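Long-range contact in putative glycyl-glycine endopeptidase lytM (Ruminococcus gnavus, PDB 3NYY), which is probably a zinc-dependent metalloendopeptidase of the LytM-like M23 peptidase family, a group whose members cut peptide bonds in bacterial cell walls: residues V150-I163 and F173-E185. Sequence-based numbering, arbitrary orientation.
Sequences VTEKGWLEKGGWRI and FYYAHLDSYAELE
Lys153 lays its CE over one face of the Tyr181 ring, 3.8 Å from the ring centroid, a CH-pi contact, while the backbone of Arg162 meets the ring at its edge. With CG anti to the backbone N (chi1 -176°) and the chain extended beyond it, Lys153 runs alongside the tyrosine in the opposing direction and delivers NZ to Leu184 O at 2.7 Å, almost in line with the carbonyl bond. The Trp161 side chain stands roughly perpendicular to that of Tyr181, its CE3 3.8 Å from Tyr181 CE2; one face of the indole is covered by Trp155, and Leu178 O lies in plane at its edge. The guanidinium of Arg162 is sandwiched between Leu156 CG and Glu152 CB. Tyr174 brings its CE1 to the edge of that group, the two planes nearly perpendicular (86°), and also touches Arg162 CG at 3.6 Å. Tyr181 OH donates to Arg162 O from above the carbonyl plane; Gly154 N is the second donor to this oxygen, so the tyrosine ties strand 180-181 to the paired backbones of Gly154 and Arg162. Ile163 packs CG2 on Leu178 CD1 and CD1 on Leu184 CD1. Ile163 and Tyr175 exchange backbone bonds as an antiparallel hydrogen-bonded pair, Ile163 N to Tyr175 O at 2.9 Å. At the other end, His177 N bonds to Gly159 O (2.8 Å), and water 1 links Lys158 O to Tyr174 OH. His177 ND1 is held by Ser202 O, and its ring meets that of His216 and is edge-to-face with that of Phe213. The contact thus joins the hairpin of strands 162-166 and 172-178 to strand 180-181 of a second sheet, within the M23 peptidase fold; by family resemblance, His177 and His216 probably correspond to the catalytic histidines and His218 to a zinc ligand.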
loop_
_atom_site.group_PDB
_atom_site.type_symbol
_atom_site.label_atom_id
_atom_site.label_comp_id
_atom_site.label_asym_id
_atom_site.label_seq_id
_atom_site.Cartn_x
_atom_site.Cartn_y
_atom_site.Cartn_z
ATOM N N VAL A 150 -9.224 -1.895 27.104
ATOM C CA VAL A 150 -8.770 -0.591 26.621
ATOM C C VAL A 150 -7.667 -0.105 27.558
ATOM O O VAL A 150 -7.915 0.160 28.738
ATOM C CB VAL A 150 -9.898 0.476 26.575
ATOM C CG1 VAL A 150 -9.332 1.817 26.048
ATOM C CG2 VAL A 150 -11.074 -0.022 25.713
ATOM N N THR A 151 -6.452 -0.027 27.035
ATOM C CA THR A 151 -5.227 0.327 27.753
ATOM C C THR A 151 -4.843 1.789 27.614
ATOM O O THR A 151 -4.295 2.381 28.551
ATOM C CB THR A 151 -4.056 -0.529 27.226
ATOM O OG1 THR A 151 -4.391 -1.904 27.401
ATOM C CG2 THR A 151 -2.726 -0.206 27.924
ATOM N N GLU A 152 -5.050 2.344 26.406
ATOM C CA GLU A 152 -4.815 3.761 26.174
ATOM C C GLU A 152 -5.923 4.312 25.302
ATOM O O GLU A 152 -6.472 3.599 24.435
ATOM C CB GLU A 152 -3.442 3.990 25.520
ATOM C CG GLU A 152 -2.275 3.778 26.485
ATOM C CD GLU A 152 -0.909 4.015 25.868
ATOM O OE1 GLU A 152 -0.670 3.538 24.742
ATOM O OE2 GLU A 152 -0.063 4.667 26.519
ATOM N N LYS A 153 -6.254 5.580 25.518
ATOM C CA LYS A 153 -7.261 6.260 24.713
ATOM C C LYS A 153 -7.000 7.746 24.764
ATOM O O LYS A 153 -7.021 8.355 25.842
ATOM C CB LYS A 153 -8.657 5.975 25.202
ATOM C CG LYS A 153 -9.759 6.606 24.318
ATOM C CD LYS A 153 -11.064 6.667 25.088
ATOM C CE LYS A 153 -12.206 7.313 24.246
ATOM N NZ LYS A 153 -13.265 7.816 25.154
ATOM N N GLY A 154 -6.718 8.324 23.613
ATOM C CA GLY A 154 -6.542 9.780 23.524
ATOM C C GLY A 154 -5.657 10.189 22.389
ATOM O O GLY A 154 -5.234 9.374 21.584
ATOM N N TRP A 155 -5.347 11.482 22.353
ATOM C CA TRP A 155 -4.577 12.036 21.290
ATOM C C TRP A 155 -3.083 11.759 21.438
ATOM O O TRP A 155 -2.527 11.909 22.528
ATOM C CB TRP A 155 -4.738 13.566 21.321
ATOM C CG TRP A 155 -4.039 14.279 20.207
ATOM C CD1 TRP A 155 -2.848 14.935 20.277
ATOM C CD2 TRP A 155 -4.523 14.456 18.886
ATOM N NE1 TRP A 155 -2.550 15.498 19.061
ATOM C CE2 TRP A 155 -3.568 15.207 18.186
ATOM C CE3 TRP A 155 -5.674 14.029 18.213
ATOM C CZ2 TRP A 155 -3.723 15.522 16.837
ATOM C CZ3 TRP A 155 -5.842 14.398 16.900
ATOM C CH2 TRP A 155 -4.882 15.118 16.227
ATOM N N LEU A 156 -2.455 11.461 20.320
ATOM C CA LEU A 156 -0.989 11.574 20.162
ATOM C C LEU A 156 -0.692 12.414 18.935
ATOM O O LEU A 156 -1.402 12.311 17.942
ATOM C CB LEU A 156 -0.308 10.210 19.997
ATOM C CG LEU A 156 -0.248 9.256 21.155
ATOM C CD1 LEU A 156 0.469 7.933 20.714
ATOM C CD2 LEU A 156 0.439 9.836 22.373
ATOM N N GLU A 157 0.352 13.263 18.975
ATOM C CA GLU A 157 0.688 14.090 17.798
ATOM C C GLU A 157 0.836 13.252 16.521
ATOM O O GLU A 157 0.303 13.616 15.476
ATOM C CB GLU A 157 1.974 14.933 18.020
ATOM C CG GLU A 157 2.317 15.864 16.838
ATOM C CD GLU A 157 3.475 16.797 17.126
ATOM O OE1 GLU A 157 4.515 16.326 17.635
ATOM O OE2 GLU A 157 3.349 17.997 16.823
ATOM N N LYS A 158 1.546 12.118 16.611
ATOM C CA LYS A 158 1.829 11.260 15.431
ATOM C C LYS A 158 0.804 10.136 15.171
ATOM O O LYS A 158 0.948 9.354 14.210
ATOM C CB LYS A 158 3.179 10.569 15.563
ATOM C CG LYS A 158 4.389 11.504 15.632
ATOM C CD LYS A 158 5.702 10.689 15.526
ATOM C CE LYS A 158 6.962 11.553 15.657
ATOM N NZ LYS A 158 7.600 11.424 17.012
ATOM N N GLY A 159 -0.162 9.998 16.057
ATOM C CA GLY A 159 -1.232 9.028 15.861
ATOM C C GLY A 159 -2.632 9.635 15.829
ATOM O O GLY A 159 -3.615 8.926 15.678
ATOM N N GLY A 160 -2.742 10.956 15.952
ATOM C CA GLY A 160 -4.099 11.542 16.115
ATOM C C GLY A 160 -4.877 10.914 17.246
ATOM O O GLY A 160 -4.340 10.597 18.317
ATOM N N TRP A 161 -6.174 10.713 17.014
ATOM C CA TRP A 161 -7.021 10.022 17.985
ATOM C C TRP A 161 -6.720 8.530 17.841
ATOM O O TRP A 161 -7.012 7.901 16.796
ATOM C CB TRP A 161 -8.507 10.245 17.717
ATOM C CG TRP A 161 -8.897 11.665 17.838
ATOM C CD1 TRP A 161 -9.343 12.496 16.821
ATOM C CD2 TRP A 161 -8.792 12.475 19.008
ATOM N NE1 TRP A 161 -9.577 13.758 17.330
ATOM C CE2 TRP A 161 -9.251 13.764 18.665
ATOM C CE3 TRP A 161 -8.409 12.223 20.357
ATOM C CZ2 TRP A 161 -9.270 14.807 19.589
ATOM C CZ3 TRP A 161 -8.452 13.257 21.271
ATOM C CH2 TRP A 161 -8.917 14.520 20.897
ATOM N N ARG A 162 -6.097 7.972 18.866
ATOM C CA ARG A 162 -5.754 6.582 18.885
ATOM C C ARG A 162 -6.346 5.889 20.091
ATOM O O ARG A 162 -6.723 6.505 21.095
ATOM C CB ARG A 162 -4.226 6.349 18.802
ATOM C CG ARG A 162 -3.333 6.869 19.932
ATOM C CD ARG A 162 -3.390 5.936 21.141
ATOM N NE ARG A 162 -2.327 6.087 22.127
ATOM C CZ ARG A 162 -2.329 6.963 23.125
ATOM N NH1 ARG A 162 -3.338 7.841 23.294
ATOM N NH2 ARG A 162 -1.289 6.992 23.953
ATOM N N ILE A 163 -6.451 4.590 19.945
ATOM C CA ILE A 163 -6.911 3.737 21.025
ATOM C C ILE A 163 -6.045 2.490 20.998
ATOM O O ILE A 163 -5.704 1.992 19.923
ATOM C CB ILE A 163 -8.449 3.445 20.926
ATOM C CG1 ILE A 163 -8.970 2.771 22.200
ATOM C CG2 ILE A 163 -8.819 2.704 19.647
ATOM C CD1 ILE A 163 -10.508 2.781 22.290
ATOM N N PHE A 173 -2.671 -3.950 20.609
ATOM C CA PHE A 173 -3.162 -3.578 19.287
ATOM C C PHE A 173 -3.460 -2.093 19.274
ATOM O O PHE A 173 -4.236 -1.604 20.090
ATOM C CB PHE A 173 -4.408 -4.414 18.960
ATOM C CG PHE A 173 -4.080 -5.837 18.608
ATOM C CD1 PHE A 173 -3.703 -6.771 19.565
ATOM C CD2 PHE A 173 -4.111 -6.224 17.277
ATOM C CE1 PHE A 173 -3.342 -8.078 19.169
ATOM C CE2 PHE A 173 -3.792 -7.491 16.887
ATOM C CZ PHE A 173 -3.392 -8.434 17.831
ATOM N N TYR A 174 -2.844 -1.380 18.327
ATOM C CA TYR A 174 -2.849 0.058 18.262
ATOM C C TYR A 174 -3.608 0.525 17.058
ATOM O O TYR A 174 -3.274 0.109 15.964
ATOM C CB TYR A 174 -1.378 0.509 18.185
ATOM C CG TYR A 174 -1.104 1.988 18.002
ATOM C CD1 TYR A 174 -1.409 2.904 19.003
ATOM C CD2 TYR A 174 -0.512 2.471 16.846
ATOM C CE1 TYR A 174 -1.115 4.254 18.816
ATOM C CE2 TYR A 174 -0.210 3.802 16.695
ATOM C CZ TYR A 174 -0.508 4.691 17.685
ATOM O OH TYR A 174 -0.233 6.050 17.532
ATOM N N TYR A 175 -4.621 1.375 17.271
ATOM C CA TYR A 175 -5.516 1.843 16.199
ATOM C C TYR A 175 -5.436 3.356 16.197
ATOM O O TYR A 175 -5.805 4.006 17.184
ATOM C CB TYR A 175 -6.951 1.397 16.443
ATOM C CG TYR A 175 -7.142 -0.099 16.597
ATOM C CD1 TYR A 175 -6.863 -0.730 17.816
ATOM C CD2 TYR A 175 -7.692 -0.863 15.570
ATOM C CE1 TYR A 175 -7.051 -2.100 17.999
ATOM C CE2 TYR A 175 -7.894 -2.218 15.735
ATOM C CZ TYR A 175 -7.562 -2.854 16.943
ATOM O OH TYR A 175 -7.737 -4.246 17.042
ATOM N N ALA A 176 -4.975 3.939 15.093
ATOM C CA ALA A 176 -4.667 5.370 15.022
ATOM C C ALA A 176 -5.319 6.115 13.844
ATOM O O ALA A 176 -5.832 5.517 12.883
ATOM C CB ALA A 176 -3.134 5.587 15.008
ATOM N N HIS A 177 -5.361 7.442 14.018
ATOM C CA HIS A 177 -5.914 8.440 13.076
ATOM C C HIS A 177 -7.430 8.438 12.989
ATOM O O HIS A 177 -7.984 8.978 12.008
ATOM C CB HIS A 177 -5.274 8.322 11.690
ATOM C CG HIS A 177 -3.786 8.316 11.733
ATOM N ND1 HIS A 177 -3.065 9.362 12.264
ATOM C CD2 HIS A 177 -2.881 7.363 11.407
ATOM C CE1 HIS A 177 -1.773 9.062 12.240
ATOM N NE2 HIS A 177 -1.635 7.853 11.733
ATOM N N LEU A 178 -8.091 7.893 14.025
ATOM C CA LEU A 178 -9.547 7.809 14.077
ATOM C C LEU A 178 -10.193 9.221 14.018
ATOM O O LEU A 178 -9.646 10.211 14.557
ATOM C CB LEU A 178 -10.035 7.098 15.355
ATOM C CG LEU A 178 -9.520 5.668 15.576
ATOM C CD1 LEU A 178 -9.952 5.188 17.009
ATOM C CD2 LEU A 178 -10.076 4.740 14.504
ATOM N N ASP A 179 -11.389 9.283 13.456
ATOM C CA ASP A 179 -12.141 10.541 13.418
ATOM C C ASP A 179 -12.884 10.704 14.725
ATOM O O ASP A 179 -13.136 11.831 15.200
ATOM C CB ASP A 179 -13.131 10.522 12.251
ATOM C CG ASP A 179 -13.828 11.858 12.058
ATOM O OD1 ASP A 179 -13.106 12.856 11.795
ATOM O OD2 ASP A 179 -15.094 11.896 12.177
ATOM N N SER A 180 -13.268 9.583 15.319
ATOM C CA SER A 180 -13.988 9.595 16.570
ATOM C C SER A 180 -13.896 8.241 17.232
ATOM O O SER A 180 -13.500 7.243 16.582
ATOM C CB SER A 180 -15.454 9.931 16.308
ATOM O OG SER A 180 -16.122 8.860 15.680
ATOM N N TYR A 181 -14.290 8.199 18.509
ATOM C CA TYR A 181 -14.302 6.979 19.308
ATOM C C TYR A 181 -15.702 6.426 19.579
ATOM O O TYR A 181 -16.697 7.189 19.637
ATOM C CB TYR A 181 -13.699 7.251 20.646
ATOM C CG TYR A 181 -12.240 7.661 20.660
ATOM C CD1 TYR A 181 -11.249 6.814 20.256
ATOM C CD2 TYR A 181 -11.858 8.868 21.176
ATOM C CE1 TYR A 181 -9.940 7.177 20.343
ATOM C CE2 TYR A 181 -10.534 9.244 21.269
ATOM C CZ TYR A 181 -9.562 8.401 20.845
ATOM O OH TYR A 181 -8.222 8.794 20.970
ATOM N N ALA A 182 -15.746 5.114 19.800
ATOM C CA ALA A 182 -16.900 4.461 20.400
ATOM C C ALA A 182 -16.966 4.887 21.867
ATOM O O ALA A 182 -16.008 5.499 22.378
ATOM C CB ALA A 182 -16.759 2.959 20.254
ATOM N N GLU A 183 -18.069 4.566 22.569
ATOM C CA GLU A 183 -18.226 4.911 23.994
ATOM C C GLU A 183 -17.429 3.956 24.850
ATOM O O GLU A 183 -17.950 2.956 25.332
ATOM C CB GLU A 183 -19.692 4.864 24.417
ATOM C CG GLU A 183 -20.448 5.980 23.832
ATOM C CD GLU A 183 -21.865 6.094 24.357
ATOM O OE1 GLU A 183 -22.246 5.363 25.304
ATOM O OE2 GLU A 183 -22.585 6.932 23.812
ATOM N N LEU A 184 -16.143 4.252 24.999
ATOM C CA LEU A 184 -15.193 3.393 25.689
ATOM C C LEU A 184 -14.239 4.255 26.512
ATOM O O LEU A 184 -13.876 5.380 26.115
ATOM C CB LEU A 184 -14.366 2.555 24.701
ATOM C CG LEU A 184 -15.105 1.536 23.864
ATOM C CD1 LEU A 184 -14.193 1.050 22.717
ATOM C CD2 LEU A 184 -15.592 0.364 24.689
ATOM N N GLU A 185 -13.846 3.717 27.659
ATOM C CA GLU A 185 -12.874 4.366 28.511
ATOM C C GLU A 185 -11.808 3.369 28.867
ATOM O O GLU A 185 -12.043 2.155 28.817
ATOM C CB GLU A 185 -13.503 4.823 29.820
ATOM C CG GLU A 185 -14.679 5.758 29.627
ATOM C CD GLU A 185 -14.969 6.571 30.872
ATOM O OE1 GLU A 185 -14.095 7.373 31.272
ATOM O OE2 GLU A 185 -16.061 6.403 31.447
HETATM O O HOH W 1 1.257 6.547 15.434
HETATM O O HOH W 2 0.713 6.514 12.536
#